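Local coordinates for protein arginine kinase (Cydia pomonella granulosis virus, PDB 6VVG) that probably transfers phosphate from ATP to serine or threonine side chains as a viral protein kinase that works as a side-to-side dimer and can bind AMP, at residues K120-L125 with H274-F279; G175-F180 with K229-L234; F61-L66 with N135-N140. All coordinates share one frame; numbering follows the deposited sequence.

Contact 1 of 3, residues K120-L125 with H274-F279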
loop_
_atom_site.group_PDB
_atom_site.type_symbol
_atom_site.label_atom_id
_atom_site.label_comp_id
_atom_site.label_asym_id
_atom_site.label_seq_id
_atom_site.Cartn_x
_atom_site.Cartn_y
_atom_site.Cartn_z
ATOM N N LYS A 120 24.205 -12.334 -13.702
ATOM C CA LYS A 120 22.833 -12.747 -13.980
ATOM C C LYS A 120 21.911 -12.451 -12.806
ATOM O O LYS A 120 20.804 -11.933 -12.992
ATOM C CB LYS A 120 22.786 -14.228 -14.315
ATOM N N ILE A 121 22.352 -12.754 -11.588
ATOM C CA ILE A 121 21.535 -12.486 -10.408
ATOM C C ILE A 121 21.228 -10.997 -10.303
ATOM O O ILE A 121 20.086 -10.588 -10.050
ATOM C CB ILE A 121 22.256 -13.006 -9.152
ATOM C CG1 ILE A 121 22.204 -14.536 -9.107
ATOM C CG2 ILE A 121 21.663 -12.405 -7.900
ATOM C CD1 ILE A 121 23.188 -15.167 -8.141
ATOM N N ILE A 122 22.246 -10.163 -10.514
ATOM C CA ILE A 122 22.073 -8.727 -10.334
ATOM C C ILE A 122 21.128 -8.165 -11.385
ATOM O O ILE A 122 20.291 -7.304 -11.086
ATOM C CB ILE A 122 23.439 -8.019 -10.356
ATOM C CG1 ILE A 122 24.207 -8.330 -9.068
ATOM C CG2 ILE A 122 23.253 -6.524 -10.516
ATOM C CD1 ILE A 122 25.682 -7.966 -9.109
ATOM N N ILE A 123 21.244 -8.626 -12.630
ATOM C CA ILE A 123 20.329 -8.165 -13.668
ATOM C C ILE A 123 18.896 -8.506 -13.281
ATOM O O ILE A 123 17.991 -7.667 -13.363
ATOM C CB ILE A 123 20.702 -8.778 -15.030
ATOM C CG1 ILE A 123 21.990 -8.152 -15.568
ATOM C CG2 ILE A 123 19.570 -8.588 -16.025
ATOM C CD1 ILE A 123 22.544 -8.848 -16.805
ATOM N N THR A 124 18.672 -9.749 -12.853
ATOM C CA THR A 124 17.338 -10.171 -12.443
ATOM C C THR A 124 16.839 -9.342 -11.268
ATOM O O THR A 124 15.698 -8.867 -11.266
ATOM C CB THR A 124 17.355 -11.659 -12.084
ATOM O OG1 THR A 124 17.848 -12.414 -13.196
ATOM C CG2 THR A 124 15.961 -12.145 -11.714
ATOM N N LEU A 125 17.684 -9.163 -10.251
ATOM C CA LEU A 125 17.276 -8.413 -9.067
ATOM C C LEU A 125 16.901 -6.981 -9.427
ATOM O O LEU A 125 15.867 -6.468 -8.984
ATOM C CB LEU A 125 18.401 -8.426 -8.034
ATOM C CG LEU A 125 18.204 -7.593 -6.769
ATOM C CD1 LEU A 125 16.978 -8.063 -6.015
ATOM C CD2 LEU A 125 19.451 -7.668 -5.899
ATOM N N HIS A 274 25.084 0.199 -16.899
ATOM C CA HIS A 274 26.504 0.134 -16.586
ATOM C C HIS A 274 27.160 -1.009 -17.358
ATOM O O HIS A 274 26.543 -2.062 -17.549
ATOM C CB HIS A 274 26.717 -0.063 -15.087
ATOM C CG HIS A 274 28.150 0.030 -14.670
ATOM N ND1 HIS A 274 28.999 -1.055 -14.667
ATOM C CD2 HIS A 274 28.891 1.087 -14.262
ATOM C CE1 HIS A 274 30.198 -0.673 -14.267
ATOM N NE2 HIS A 274 30.160 0.623 -14.017
ATOM N N PRO A 275 28.407 -0.832 -17.818
ATOM C CA PRO A 275 29.057 -1.908 -18.590
ATOM C C PRO A 275 28.939 -3.282 -17.953
ATOM O O PRO A 275 28.707 -4.267 -18.663
ATOM C CB PRO A 275 30.517 -1.438 -18.666
ATOM C CG PRO A 275 30.388 0.080 -18.743
ATOM C CD PRO A 275 29.234 0.394 -17.770
ATOM N N PHE A 276 29.079 -3.378 -16.629
ATOM C CA PHE A 276 29.039 -4.683 -15.979
ATOM C C PHE A 276 27.784 -5.458 -16.353
ATOM O O PHE A 276 27.844 -6.666 -16.606
ATOM C CB PHE A 276 29.110 -4.516 -14.464
ATOM C CG PHE A 276 29.067 -5.815 -13.711
ATOM C CD1 PHE A 276 29.989 -6.806 -13.977
ATOM C CD2 PHE A 276 28.105 -6.040 -12.737
ATOM C CE1 PHE A 276 29.963 -8.003 -13.286
ATOM C CE2 PHE A 276 28.071 -7.238 -12.044
ATOM C CZ PHE A 276 29.002 -8.219 -12.320
ATOM N N LEU A 277 26.639 -4.785 -16.384
ATOM C CA LEU A 277 25.364 -5.439 -16.643
ATOM C C LEU A 277 25.019 -5.505 -18.125
ATOM O O LEU A 277 23.978 -6.070 -18.477
ATOM C CB LEU A 277 24.251 -4.718 -15.881
ATOM C CG LEU A 277 24.483 -4.613 -14.372
ATOM C CD1 LEU A 277 23.254 -4.046 -13.673
ATOM C CD2 LEU A 277 24.858 -5.967 -13.776
ATOM N N CYS A 278 25.860 -4.954 -18.993
ATOM C CA CYS A 278 25.665 -5.013 -20.434
ATOM C C CYS A 278 26.501 -6.137 -21.032
ATOM O O CYS A 278 27.469 -6.613 -20.433
ATOM C CB CYS A 278 26.029 -3.675 -21.077
ATOM S SG CYS A 278 24.950 -2.323 -20.545
ATOM N N PHE A 279 26.107 -6.561 -22.227
ATOM C CA PHE A 279 26.742 -7.701 -22.874
ATOM C C PHE A 279 27.440 -7.304 -24.168
ATOM O O PHE A 279 27.697 -8.150 -25.026
ATOM C CB PHE A 279 25.702 -8.791 -23.156
#

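Contact 2 of 3, residues G175-F180 with K229-L234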
loop_
_atom_site.group_PDB
_atom_site.type_symbol
_atom_site.label_atom_id
_atom_site.label_comp_id
_atom_site.label_asym_id
_atom_site.label_seq_id
_atom_site.Cartn_x
_atom_site.Cartn_y
_atom_site.Cartn_z
ATOM N N GLY A 175 14.357 -2.371 9.405
ATOM C CA GLY A 175 15.257 -3.177 8.602
ATOM C C GLY A 175 16.614 -3.357 9.253
ATOM O O GLY A 175 16.790 -3.208 10.466
ATOM N N THR A 176 17.599 -3.673 8.418
ATOM C CA THR A 176 18.934 -4.028 8.885
ATOM C C THR A 176 19.891 -2.861 8.682
ATOM O O THR A 176 20.128 -2.426 7.548
ATOM C CB THR A 176 19.447 -5.272 8.163
ATOM O OG1 THR A 176 18.442 -6.293 8.196
ATOM C CG2 THR A 176 20.719 -5.795 8.819
ATOM N N THR A 177 20.481 -2.397 9.786
ATOM C CA THR A 177 21.274 -1.175 9.775
ATOM C C THR A 177 22.390 -1.227 8.742
ATOM O O THR A 177 22.660 -0.233 8.063
ATOM C CB THR A 177 21.850 -0.937 11.173
ATOM O OG1 THR A 177 20.786 -0.925 12.135
ATOM C CG2 THR A 177 22.621 0.370 11.239
ATOM N N VAL A 178 23.043 -2.379 8.596
ATOM C CA VAL A 178 24.258 -2.437 7.789
ATOM C C VAL A 178 23.937 -2.404 6.300
ATOM O O VAL A 178 24.847 -2.400 5.461
ATOM C CB VAL A 178 25.102 -3.680 8.129
ATOM C CG1 VAL A 178 25.684 -3.570 9.536
ATOM C CG2 VAL A 178 24.273 -4.953 7.989
ATOM N N TYR A 179 22.654 -2.387 5.956
ATOM C CA TYR A 179 22.229 -2.171 4.581
ATOM C C TYR A 179 21.660 -0.775 4.365
ATOM O O TYR A 179 21.183 -0.478 3.264
ATOM C CB TYR A 179 21.191 -3.224 4.166
ATOM C CG TYR A 179 21.756 -4.604 3.877
ATOM C CD1 TYR A 179 21.902 -5.542 4.891
ATOM C CD2 TYR A 179 22.129 -4.973 2.589
ATOM C CE1 TYR A 179 22.410 -6.805 4.637
ATOM C CE2 TYR A 179 22.642 -6.233 2.324
ATOM C CZ TYR A 179 22.778 -7.146 3.353
ATOM O OH TYR A 179 23.284 -8.400 3.096
ATOM N N PHE A 180 21.700 0.089 5.381
ATOM C CA PHE A 180 21.100 1.414 5.275
ATOM C C PHE A 180 21.910 2.303 4.337
ATOM O O PHE A 180 23.126 2.435 4.495
ATOM C CB PHE A 180 21.028 2.092 6.646
ATOM C CG PHE A 180 19.926 1.599 7.543
ATOM C CD1 PHE A 180 19.213 0.454 7.249
ATOM C CD2 PHE A 180 19.622 2.293 8.705
ATOM C CE1 PHE A 180 18.208 0.011 8.094
ATOM C CE2 PHE A 180 18.620 1.855 9.551
ATOM C CZ PHE A 180 17.914 0.712 9.245
ATOM N N LYS A 229 24.050 6.002 12.530
ATOM C CA LYS A 229 25.044 7.054 12.369
ATOM C C LYS A 229 26.467 6.516 12.445
ATOM O O LYS A 229 27.389 7.167 11.947
ATOM C CB LYS A 229 24.822 8.141 13.422
ATOM C CG LYS A 229 23.653 9.069 13.106
ATOM C CD LYS A 229 23.944 9.932 11.886
ATOM C CE LYS A 229 22.689 10.649 11.394
ATOM N NZ LYS A 229 22.246 11.734 12.324
ATOM N N ASP A 230 26.665 5.341 13.049
ATOM C CA ASP A 230 27.978 4.707 13.027
ATOM C C ASP A 230 28.365 4.236 11.631
ATOM O O ASP A 230 29.553 4.016 11.368
ATOM C CB ASP A 230 28.011 3.515 13.986
ATOM C CG ASP A 230 27.827 3.921 15.433
ATOM O OD1 ASP A 230 28.451 4.915 15.857
ATOM O OD2 ASP A 230 27.062 3.239 16.147
ATOM N N MET A 231 27.392 4.063 10.734
ATOM C CA MET A 231 27.714 3.618 9.385
ATOM C C MET A 231 28.357 4.730 8.567
ATOM O O MET A 231 29.175 4.452 7.683
ATOM C CB MET A 231 26.455 3.121 8.672
ATOM C CG MET A 231 25.795 1.903 9.293
ATOM S SD MET A 231 26.908 0.512 9.559
ATOM C CE MET A 231 27.531 0.221 7.903
ATOM N N LEU A 232 28.007 5.986 8.848
ATOM C CA LEU A 232 28.472 7.082 7.990
ATOM C C LEU A 232 29.979 7.165 7.930
ATOM O O LEU A 232 30.527 7.243 6.804
ATOM C CB LEU A 232 27.870 8.404 8.475
ATOM C CG LEU A 232 26.439 8.685 8.025
ATOM C CD1 LEU A 232 26.033 10.114 8.414
ATOM C CD2 LEU A 232 26.247 8.486 6.528
ATOM N N PRO A 233 30.732 7.166 9.034
ATOM C CA PRO A 233 32.199 7.182 8.912
ATOM C C PRO A 233 32.715 6.064 8.021
ATOM O O PRO A 233 33.679 6.253 7.268
ATOM C CB PRO A 233 32.692 7.025 10.360
ATOM C CG PRO A 233 31.541 7.494 11.209
ATOM C CD PRO A 233 30.289 7.099 10.447
ATOM N N LEU A 234 32.075 4.895 8.084
ATOM C CA LEU A 234 32.532 3.754 7.301
ATOM C C LEU A 234 32.338 3.997 5.811
ATOM O O LEU A 234 33.211 3.660 5.003
ATOM C CB LEU A 234 31.787 2.498 7.746
ATOM C CG LEU A 234 31.946 2.188 9.235
ATOM C CD1 LEU A 234 31.231 0.905 9.607
ATOM C CD2 LEU A 234 33.429 2.105 9.605
#

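Contact 3 of 3, residues F61-L66 with N135-N140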
loop_
_atom_site.group_PDB
_atom_site.type_symbol
_atom_site.label_atom_id
_atom_site.label_comp_id
_atom_site.label_asym_id
_atom_site.label_seq_id
_atom_site.Cartn_x
_atom_site.Cartn_y
_atom_site.Cartn_z
ATOM N N PHE A 61 0.850 -7.339 1.828
ATOM C CA PHE A 61 -0.171 -7.947 0.982
ATOM C C PHE A 61 -0.099 -7.397 -0.438
ATOM O O PHE A 61 -0.144 -8.153 -1.414
ATOM C CB PHE A 61 -1.555 -7.706 1.596
ATOM C CG PHE A 61 -2.696 -8.195 0.747
ATOM C CD1 PHE A 61 -2.895 -9.550 0.546
ATOM C CD2 PHE A 61 -3.568 -7.298 0.155
ATOM C CE1 PHE A 61 -3.942 -10.004 -0.235
ATOM C CE2 PHE A 61 -4.617 -7.744 -0.627
ATOM C CZ PHE A 61 -4.802 -9.100 -0.823
ATOM N N ASP A 62 0.031 -6.075 -0.571
ATOM C CA ASP A 62 0.036 -5.460 -1.895
ATOM C C ASP A 62 1.177 -5.988 -2.755
ATOM O O ASP A 62 0.997 -6.240 -3.953
ATOM C CB ASP A 62 0.138 -3.939 -1.775
ATOM C CG ASP A 62 -0.972 -3.343 -0.939
ATOM O OD1 ASP A 62 -1.074 -3.705 0.248
ATOM O OD2 ASP A 62 -1.740 -2.510 -1.469
ATOM N N VAL A 63 2.368 -6.132 -2.172
ATOM C CA VAL A 63 3.524 -6.551 -2.960
ATOM C C VAL A 63 3.266 -7.917 -3.584
ATOM O O VAL A 63 3.528 -8.134 -4.772
ATOM C CB VAL A 63 4.798 -6.551 -2.098
ATOM C CG1 VAL A 63 5.959 -7.141 -2.887
ATOM C CG2 VAL A 63 5.119 -5.136 -1.636
ATOM N N HIS A 64 2.748 -8.859 -2.792
ATOM C CA HIS A 64 2.401 -10.166 -3.343
ATOM C C HIS A 64 1.446 -10.018 -4.519
ATOM O O HIS A 64 1.678 -10.569 -5.601
ATOM C CB HIS A 64 1.766 -11.053 -2.269
ATOM C CG HIS A 64 2.717 -11.512 -1.209
ATOM N ND1 HIS A 64 3.553 -12.594 -1.377
ATOM C CD2 HIS A 64 2.947 -11.049 0.041
ATOM C CE1 HIS A 64 4.266 -12.769 -0.279
ATOM N NE2 HIS A 64 3.918 -11.844 0.596
ATOM N N ILE A 65 0.356 -9.273 -4.315
ATOM C CA ILE A 65 -0.670 -9.145 -5.346
ATOM C C ILE A 65 -0.118 -8.410 -6.559
ATOM O O ILE A 65 -0.235 -8.878 -7.698
ATOM C CB ILE A 65 -1.909 -8.425 -4.783
ATOM C CG1 ILE A 65 -2.513 -9.209 -3.618
ATOM C CG2 ILE A 65 -2.935 -8.201 -5.889
ATOM C CD1 ILE A 65 -2.816 -10.652 -3.926
ATOM N N LEU A 66 0.477 -7.236 -6.335
ATOM C CA LEU A 66 0.961 -6.433 -7.451
ATOM C C LEU A 66 1.946 -7.216 -8.309
ATOM O O LEU A 66 1.957 -7.074 -9.537
ATOM C CB LEU A 66 1.610 -5.154 -6.929
ATOM C CG LEU A 66 0.668 -4.084 -6.378
ATOM C CD1 LEU A 66 1.467 -2.946 -5.745
ATOM C CD2 LEU A 66 -0.244 -3.562 -7.472
ATOM N N ASN A 135 5.098 0.706 -9.132
ATOM C CA ASN A 135 3.936 0.917 -8.280
ATOM C C ASN A 135 4.177 1.972 -7.208
ATOM O O ASN A 135 3.292 2.200 -6.375
ATOM C CB ASN A 135 3.532 -0.402 -7.613
ATOM C CG ASN A 135 3.276 -1.512 -8.620
ATOM O OD1 ASN A 135 2.263 -1.513 -9.316
ATOM N ND2 ASN A 135 4.201 -2.462 -8.703
ATOM N N ASN A 136 5.342 2.623 -7.219
ATOM C CA ASN A 136 5.736 3.574 -6.177
ATOM C C ASN A 136 5.778 2.897 -4.809
ATOM O O ASN A 136 5.365 3.459 -3.792
ATOM C CB ASN A 136 4.821 4.799 -6.170
ATOM C CG ASN A 136 5.264 5.854 -7.177
ATOM O OD1 ASN A 136 6.231 5.653 -7.913
ATOM N ND2 ASN A 136 4.562 6.981 -7.212
ATOM N N ILE A 137 6.294 1.673 -4.792
ATOM C CA ILE A 137 6.552 0.919 -3.573
ATOM C C ILE A 137 8.013 0.492 -3.597
ATOM O O ILE A 137 8.538 0.118 -4.651
ATOM C CB ILE A 137 5.626 -0.310 -3.464
ATOM C CG1 ILE A 137 4.163 0.135 -3.397
ATOM C CG2 ILE A 137 5.991 -1.146 -2.252
ATOM C CD1 ILE A 137 3.163 -1.008 -3.415
ATOM N N VAL A 138 8.669 0.546 -2.442
ATOM C CA VAL A 138 10.037 0.062 -2.299
ATOM C C VAL A 138 10.025 -1.160 -1.391
ATOM O O VAL A 138 9.205 -1.269 -0.472
ATOM C CB VAL A 138 10.993 1.142 -1.749
ATOM C CG1 VAL A 138 11.253 2.204 -2.813
ATOM C CG2 VAL A 138 10.432 1.757 -0.481
ATOM N N HIS A 139 10.940 -2.092 -1.658
ATOM C CA HIS A 139 11.024 -3.302 -0.845
ATOM C C HIS A 139 11.528 -2.978 0.558
ATOM O O HIS A 139 10.935 -3.401 1.559
ATOM C CB HIS A 139 11.928 -4.323 -1.532
ATOM C CG HIS A 139 12.015 -5.633 -0.815
ATOM N ND1 HIS A 139 12.748 -5.802 0.338
ATOM C CD2 HIS A 139 11.461 -6.838 -1.089
ATOM C CE1 HIS A 139 12.643 -7.053 0.747
ATOM N NE2 HIS A 139 11.866 -7.703 -0.101
ATOM N N ASN A 140 12.624 -2.231 0.650
ATOM C CA ASN A 140 13.124 -1.619 1.875
ATOM C C ASN A 140 13.766 -2.603 2.847
ATOM O O ASN A 140 14.123 -2.193 3.954
ATOM C CB ASN A 140 12.012 -0.856 2.615
ATOM C CG ASN A 140 12.528 -0.032 3.786
ATOM O OD1 ASN A 140 13.549 0.652 3.689
ATOM N ND2 ASN A 140 11.814 -0.093 4.903
HETATM O O HOH W 1 3.527 -4.372 -10.700
#

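Contact 1 of 3, residues K120-L125 with H274-F279
L277 meets I122 and I123, neighbours on the helix, through its own forked end. L277 CD2 lies 3.7 Å from CG2 of I122 and 4.0 Å from CG1 of I123, which places that methyl against both isoleucines. The approaches differ: L277 crosses I122 at about a right angle, whereas L277 and I123 run past each other in opposite senses. I122 also uses its longer branch, whose CG1 stands anti to the carbonyl carbon (chi1 -72°), to carry CD1 to the rim of the F276 ring. I122 CD1 lies near the ring plane, 3.9 Å from F276 CE2, and is therefore an edge contact rather than one over a face. At the other margin, CD1 of I123 reaches the carbonyl oxygen of L277 at 3.5 Å, a van der Waals touch of methyl on backbone.

The long helix 115-133 corresponds to helix E of the protein kinase C-lobe, and the 3-10 turn 275-277 that follows helix 268-272 closes the chain against it.

Behind the first shell, H274 helps to hold the start of this turn. H274 ND1 accepts a hydrogen bond from the backbone N of F276 at 3.0 Å; the N-H...ND1 angle is 163°, but the donor sits 28° out of the imidazole plane. NE2 bonds D251 OD2 on helix 247-256, so both ring nitrogens are engaged. The peptide N of L277 returns to H274 O at 3.0 Å, while F252 touches I122, F276 and L277. I122 also packs on A203 and I206 of helix 192-208, and K119 NZ bonds C278 O.

Contact 2 of 3, residues G175-F180 with K229-L234
M231 folds its side chain twice to lie along T177 and V178: with chi2 at -52° and chi3 at -57° the chain bends at both CB-CG and CG-SD, so CG, SD and CE present a curved flank instead of an extended tip. T177 answers with CG2, which its first torsion (-55°) sets anti to the backbone N while OG1 stands anti to the carbonyl carbon. T177 CG2 thus meets CG of M231 at 4.0 Å, the two side chains crossing obliquely. The same M231 CG lies 4.0 Å from the carbonyl oxygen of T177, and farther along M231 CE comes within 4.2 Å of V178 CA. V178 CG1 stands 4.3 Å from M231 SD, a looser apolar touch. These spacings, with 140 Å² buried in total, indicate modest packing that rests on one methionine.

The turn receiving M231 is held by its own backbone: Y179 N bonds T176 O at 3.0 Å, and F180 N bonds T177 O at 2.9 Å. F180 also folds back so that T177 CA sits over the centre of its ring, 3.5 Å above the plane.

Sequence and position identify 175-180 as the P+1 loop of the kinase activation segment, just ahead of the serine-proline-glutamate that replaces the usual APE motif. In accord with serine/threonine kinases, T176 OG1 bonds K143 NZ of the catalytic loop.

Helix 228-235, the counterpart of helix G and kinked at P233, supplies M231 and ties back through the bond between Y235 OH and F180 O. I185 of helix 182-185 packs beside M231 and F180, Y211 OH bonds V178 O, and Y179 turns to V201 and V202 of helix 192-208.

Contact 3 of 3, residues F61-L66 with N135-N140
L66 and N135 approach from opposite directions, and one methyl settles over the face of the amide: L66 CD1 is 3.7 Å from N135 CG and stands almost directly above that carbon, so it is centred on the flat group rather than on one polar atom. L66 CD2 lies 3.7 Å from N135 OD1. L66 CD1 also presses on I137 CD1 at 3.5 Å, tighter than usual carbon contact. One turn earlier, V63 slants across I137, their CG2 methyls 4.1 Å apart; for I137, CG2 anti to the backbone N (chi1 -62°) leaves CG1 to carry CD1 to L66.

N135 ND2 bonds L132 O and also donates to a water whose oxygen is 2.8 Å from N135 ND2. That water gives only a weak bond to L66 O.

Helix 59-66 is the regulatory helix C, here also a centre of dimerization: F61 meets F79 and F81 of the second subunit. V63 packs on Y161 of the DYG motif, its side chain about 9 Å from that of AMP-binding D160. Strand 137-138, pairing antiparallel with 165-166, leads from helix 115-133 into the HND form of the HRD catalytic motif, where H139 NE2 bonds C159 O.

Contact 1 is the most enclosed of the three, three of its four touching residues being buried, and it packs isoleucine on leucine and phenylalanine within the C-lobe. Contact 2 is partly buried and sparser, with methionine laid on threonine and valine between the activation segment and helix 228-235. Contact 3 joins the helix C region to the C-lobe and adds an amide and a weakly bridging water at an exposed leucine; it alone touches the second subunit and lies near the nucleotide pocket. Contacts 1 and 3 share a continuous run, helix 115-133 leading into strand 137-138, whereas helix 192-208 borders all three. Their centres are 23 to 25 Å apart.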